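Local coordinates for phospholyase (Arthrobacter aurescens, PDB 5G4J), which acts as a pyridoxal-phosphate-dependent phospholyase on phosphoethanolamine, eliminating its phosphate, although its fold is that of a class-III aminotransferase, at the EXT site. Sequence-based numbering; all coordinates share one arbitrary frame. Chains: chain A/B, Putative aminotransferase class III protein.

The EXT site. Residues chain A 61, 119-121, 124, 147-150, 251, 253-254, 281, 412, 414; chain B 90, 309-311. With EXT ({5-hydroxy-6-methyl-4-[(E)-{[2-(phosphonooxy)ethyl]imino}methyl]pyridin-3-yl}methyl dihydrogen phosphate), chain C.
EXT is the external aldimine of PLP with phosphoethanolamine, held in the class-III aminotransferase (fold type I) active site at the subunit boundary. A:Lys281, the Schiff-base lysine of the family, is displaced from the cofactor; its chain bends at the last torsion (chi4 -68°), placing NZ 2.7 Å from the substrate ester oxygen OAT and in a hydrogen bond to B:Thr311 OG1.

Salt bridges hold the substrate phosphate. B:Arg90 meets it end-on and almost in plane, NH1 2.6 Å from OAR and NH2 on OAS. A:Arg414 makes a second end-on fork, NH1 to OAP and NH2 to OAS (2.8 Å); NE and NH2 both bind A:Tyr61 O, and NH1 also reaches A:Gln254 OE1. An alanine at A:Arg414 would probably loosen the phosphate and leave A:Tyr61 and A:Gln254 less firmly placed. A:Lys412 NZ adds a salt bridge to OAP.

Among the other polar contacts, A:Asp251 OD2 hydrogen-bonds the pyridine NAJ at 2.6 Å, likely favouring its protonation; A:His148 ND1 donates to the anti lone pair of that carboxylate oxygen. A:Tyr61 OH caps OAR, and A:Gln254 NE2 bridges the phenolic OAO and OAP. On the cofactor phosphate, A:Ser121 N and OG, starting helix 120-135, bind OAF, while B:Thr311 N and OG1 (2.7 Å) grip OAD.

In ring contacts, A:Val253 CG1 covers one pyridine face, 3.7 Å from the centroid. Over the opposite face, A:Tyr147 turns its CE2 edge to the imine, NAW lying in the tyrosine plane. B:Phe309 CE2 sits over the centre of the B:Arg90 guanidinium.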
loop_
_atom_site.group_PDB
_atom_site.type_symbol
_atom_site.label_atom_id
_atom_site.label_comp_id
_atom_site.label_asym_id
_atom_site.label_seq_id
_atom_site.Cartn_x
_atom_site.Cartn_y
_atom_site.Cartn_z
ATOM N N TYR A 61 21.301 -0.432 11.431
ATOM C CA TYR A 61 19.994 0.234 11.536
ATOM C C TYR A 61 18.853 -0.324 10.728
ATOM O O TYR A 61 17.720 -0.260 11.211
ATOM C CB TYR A 61 20.110 1.775 11.200
ATOM C CG TYR A 61 18.731 2.446 11.381
ATOM C CD1 TYR A 61 18.224 2.629 12.664
ATOM C CD2 TYR A 61 17.902 2.783 10.307
ATOM C CE1 TYR A 61 16.995 3.167 12.898
ATOM C CE2 TYR A 61 16.606 3.347 10.527
ATOM C CZ TYR A 61 16.151 3.546 11.863
ATOM O OH TYR A 61 14.922 4.104 12.360
ATOM N N SER A 119 2.070 -3.000 2.017
ATOM C CA SER A 119 2.810 -2.225 3.006
ATOM C C SER A 119 2.267 -2.529 4.393
ATOM O O SER A 119 1.143 -3.054 4.566
ATOM C CB SER A 119 2.631 -0.707 2.773
ATOM O OG SER A 119 1.272 -0.306 2.966
ATOM N N GLY A 120 3.066 -2.188 5.364
ATOM C CA GLY A 120 2.674 -2.206 6.739
ATOM C C GLY A 120 1.463 -1.303 7.033
ATOM O O GLY A 120 0.555 -1.726 7.808
ATOM N N SER A 121 1.402 -0.073 6.481
ATOM C CA SER A 121 0.221 0.781 6.641
ATOM C C SER A 121 -1.008 0.122 6.099
ATOM O O SER A 121 -2.039 0.140 6.748
ATOM C CB SER A 121 0.349 2.231 6.068
ATOM O OG SER A 121 1.409 2.909 6.746
ATOM N N ASN A 124 -2.123 -2.594 8.675
ATOM C CA ASN A 124 -2.749 -2.069 9.877
ATOM C C ASN A 124 -4.091 -1.445 9.551
ATOM O O ASN A 124 -5.020 -1.565 10.347
ATOM C CB ASN A 124 -1.858 -1.080 10.578
ATOM C CG ASN A 124 -0.799 -1.765 11.460
ATOM O OD1 ASN A 124 -1.026 -2.855 11.992
ATOM N ND2 ASN A 124 0.334 -1.128 11.591
ATOM N N TYR A 147 3.485 4.636 16.515
ATOM C CA TYR A 147 3.317 4.929 15.087
ATOM C C TYR A 147 3.040 3.624 14.334
ATOM O O TYR A 147 3.835 2.693 14.374
ATOM C CB TYR A 147 4.514 5.564 14.470
ATOM C CG TYR A 147 4.353 5.797 13.014
ATOM C CD1 TYR A 147 3.426 6.740 12.536
ATOM C CD2 TYR A 147 5.064 5.039 12.070
ATOM C CE1 TYR A 147 3.219 6.938 11.190
ATOM C CE2 TYR A 147 4.828 5.232 10.669
ATOM C CZ TYR A 147 3.938 6.167 10.246
ATOM O OH TYR A 147 3.665 6.391 8.912
ATOM N N HIS A 148 1.861 3.551 13.700
ATOM C CA HIS A 148 1.442 2.290 13.046
ATOM C C HIS A 148 1.152 2.482 11.568
ATOM O O HIS A 148 0.677 1.543 10.916
ATOM C CB HIS A 148 0.235 1.746 13.777
ATOM C CG HIS A 148 0.526 1.375 15.169
ATOM N ND1 HIS A 148 1.278 0.275 15.488
ATOM C CD2 HIS A 148 0.250 2.000 16.346
ATOM C CE1 HIS A 148 1.378 0.178 16.807
ATOM N NE2 HIS A 148 0.826 1.255 17.342
ATOM N N GLY A 149 1.398 3.688 11.055
ATOM C CA GLY A 149 1.212 3.944 9.604
ATOM C C GLY A 149 0.577 5.222 9.255
ATOM O O GLY A 149 0.273 6.066 10.122
ATOM N N ASN A 150 0.313 5.393 7.987
ATOM C CA ASN A 150 0.096 6.745 7.418
ATOM C C ASN A 150 -1.223 7.018 6.697
ATOM O O ASN A 150 -1.318 7.997 5.915
ATOM C CB ASN A 150 1.276 7.023 6.421
ATOM C CG ASN A 150 1.351 5.989 5.350
ATOM O OD1 ASN A 150 0.307 5.527 4.854
ATOM N ND2 ASN A 150 2.569 5.600 4.974
ATOM N N ASP A 251 1.319 -5.663 16.010
ATOM C CA ASP A 251 1.997 -5.030 14.867
ATOM C C ASP A 251 3.446 -5.521 14.927
ATOM O O ASP A 251 4.187 -5.134 15.783
ATOM C CB ASP A 251 1.906 -3.524 15.006
ATOM C CG ASP A 251 2.639 -2.776 13.898
ATOM O OD1 ASP A 251 3.507 -3.361 13.221
ATOM O OD2 ASP A 251 2.315 -1.571 13.691
ATOM N N VAL A 253 5.770 -5.155 12.485
ATOM C CA VAL A 253 6.608 -4.516 11.488
ATOM C C VAL A 253 8.045 -4.341 12.042
ATOM O O VAL A 253 9.014 -4.486 11.317
ATOM C CB VAL A 253 5.999 -3.188 11.035
ATOM C CG1 VAL A 253 6.957 -2.381 10.284
ATOM C CG2 VAL A 253 4.732 -3.431 10.222
ATOM N N GLN A 254 8.185 -4.060 13.330
ATOM C CA GLN A 254 9.487 -3.917 13.967
ATOM C C GLN A 254 9.979 -5.219 14.630
ATOM O O GLN A 254 11.235 -5.408 14.698
ATOM C CB GLN A 254 9.461 -2.847 15.087
ATOM C CG GLN A 254 9.129 -1.473 14.598
ATOM C CD GLN A 254 10.191 -0.851 13.759
ATOM O OE1 GLN A 254 11.343 -1.221 13.832
ATOM N NE2 GLN A 254 9.799 0.075 12.890
ATOM N N LYS A 281 7.704 -4.332 6.605
ATOM C CA LYS A 281 9.198 -4.163 6.421
ATOM C C LYS A 281 10.045 -5.266 5.777
ATOM O O LYS A 281 10.108 -5.382 4.549
ATOM C CB LYS A 281 9.819 -3.541 7.655
ATOM C CG LYS A 281 9.515 -2.032 7.734
ATOM C CD LYS A 281 9.898 -1.438 9.086
ATOM C CE LYS A 281 9.461 0.036 9.231
ATOM N NZ LYS A 281 10.081 1.126 8.437
ATOM N N LYS A 412 19.067 3.314 18.784
ATOM C CA LYS A 412 18.327 2.204 18.195
ATOM C C LYS A 412 19.285 1.472 17.202
ATOM O O LYS A 412 19.696 2.061 16.190
ATOM C CB LYS A 412 17.103 2.714 17.426
ATOM C CG LYS A 412 16.543 1.808 16.293
ATOM C CD LYS A 412 15.047 1.990 16.054
ATOM C CE LYS A 412 14.551 2.562 14.763
ATOM N NZ LYS A 412 13.021 2.412 14.694
ATOM N N ARG A 414 19.575 -2.068 14.954
ATOM C CA ARG A 414 18.553 -2.961 14.355
ATOM C C ARG A 414 19.057 -3.353 13.013
ATOM O O ARG A 414 18.464 -2.971 12.004
ATOM C CB ARG A 414 17.223 -2.249 14.287
ATOM C CG ARG A 414 16.019 -3.078 13.821
ATOM C CD ARG A 414 14.881 -2.133 13.382
ATOM N NE ARG A 414 15.311 -1.195 12.388
ATOM C CZ ARG A 414 14.536 -0.219 11.901
ATOM N NH1 ARG A 414 13.237 -0.131 12.236
ATOM N NH2 ARG A 414 15.041 0.669 11.040
ATOM N N ARG B 90 14.992 7.813 3.228
ATOM C CA ARG B 90 15.808 8.561 4.220
ATOM C C ARG B 90 17.323 8.607 3.951
ATOM O O ARG B 90 18.070 9.382 4.619
ATOM C CB ARG B 90 15.472 8.156 5.647
ATOM C CG ARG B 90 13.983 8.409 5.948
ATOM C CD ARG B 90 13.515 7.781 7.259
ATOM N NE ARG B 90 13.639 6.322 7.184
ATOM C CZ ARG B 90 13.357 5.469 8.189
ATOM N NH1 ARG B 90 12.925 5.911 9.361
ATOM N NH2 ARG B 90 13.561 4.154 8.023
ATOM N N PHE B 309 5.676 9.649 5.927
ATOM C CA PHE B 309 6.704 8.737 5.411
ATOM C C PHE B 309 6.037 7.397 5.079
ATOM O O PHE B 309 5.217 6.878 5.847
ATOM C CB PHE B 309 7.801 8.550 6.479
ATOM C CG PHE B 309 8.894 7.568 6.097
ATOM C CD1 PHE B 309 9.686 7.788 4.968
ATOM C CD2 PHE B 309 9.110 6.412 6.865
ATOM C CE1 PHE B 309 10.667 6.853 4.618
ATOM C CE2 PHE B 309 10.087 5.475 6.506
ATOM C CZ PHE B 309 10.860 5.693 5.382
ATOM N N ASN B 310 6.422 6.835 3.944
ATOM C CA ASN B 310 5.892 5.506 3.490
ATOM C C ASN B 310 7.118 4.645 3.257
ATOM O O ASN B 310 7.914 4.973 2.336
ATOM C CB ASN B 310 5.089 5.775 2.209
ATOM C CG ASN B 310 4.579 4.518 1.562
ATOM O OD1 ASN B 310 5.307 3.477 1.526
ATOM N ND2 ASN B 310 3.335 4.597 0.965
ATOM N N THR B 311 7.323 3.604 4.083
ATOM C CA THR B 311 8.622 2.872 4.121
ATOM C C THR B 311 9.129 2.365 2.732
ATOM O O THR B 311 10.302 2.548 2.412
ATOM C CB THR B 311 8.575 1.639 5.097
ATOM O OG1 THR B 311 8.354 2.110 6.465
ATOM C CG2 THR B 311 9.842 0.776 4.953
HETATM C CAA EXT C . 5.841 1.332 10.606
HETATM C CAB EXT C . 6.733 2.153 9.865
HETATM P PAC EXT C . 4.887 1.217 6.190
HETATM O OAD EXT C . 5.661 2.508 6.343
HETATM O OAE EXT C . 5.336 0.171 5.342
HETATM O OAF EXT C . 3.533 1.583 5.644
HETATM O OAG EXT C . 4.743 0.638 7.589
HETATM C CAH EXT C . 4.101 1.262 8.746
HETATM C CAI EXT C . 4.576 0.913 10.055
HETATM N NAJ EXT C . 3.996 -0.231 12.165
HETATM C CAK EXT C . 3.703 0.170 10.899
HETATM C CAL EXT C . 5.197 0.166 12.699
HETATM C CAM EXT C . 5.479 -0.220 14.050
HETATM C CAN EXT C . 6.102 0.952 11.953
HETATM O OAO EXT C . 7.283 1.345 12.552
HETATM O OAP EXT C . 11.708 2.048 12.172
HETATM P PAQ EXT C . 12.064 2.885 10.891
HETATM O OAR EXT C . 12.610 4.285 11.331
HETATM O OAS EXT C . 13.078 2.249 9.936
HETATM O OAT EXT C . 10.578 3.165 10.140
HETATM C CAU EXT C . 9.734 4.259 10.455
HETATM C CAV EXT C . 8.436 3.930 9.707
HETATM N NAW EXT C . 7.733 2.812 10.428
HETATM O O HOH W 1 5.734 1.053 2.966
HETATM O O HOH W 2 5.257 4.745 7.438
HETATM O O HOH W 3 6.460 2.847 15.028
#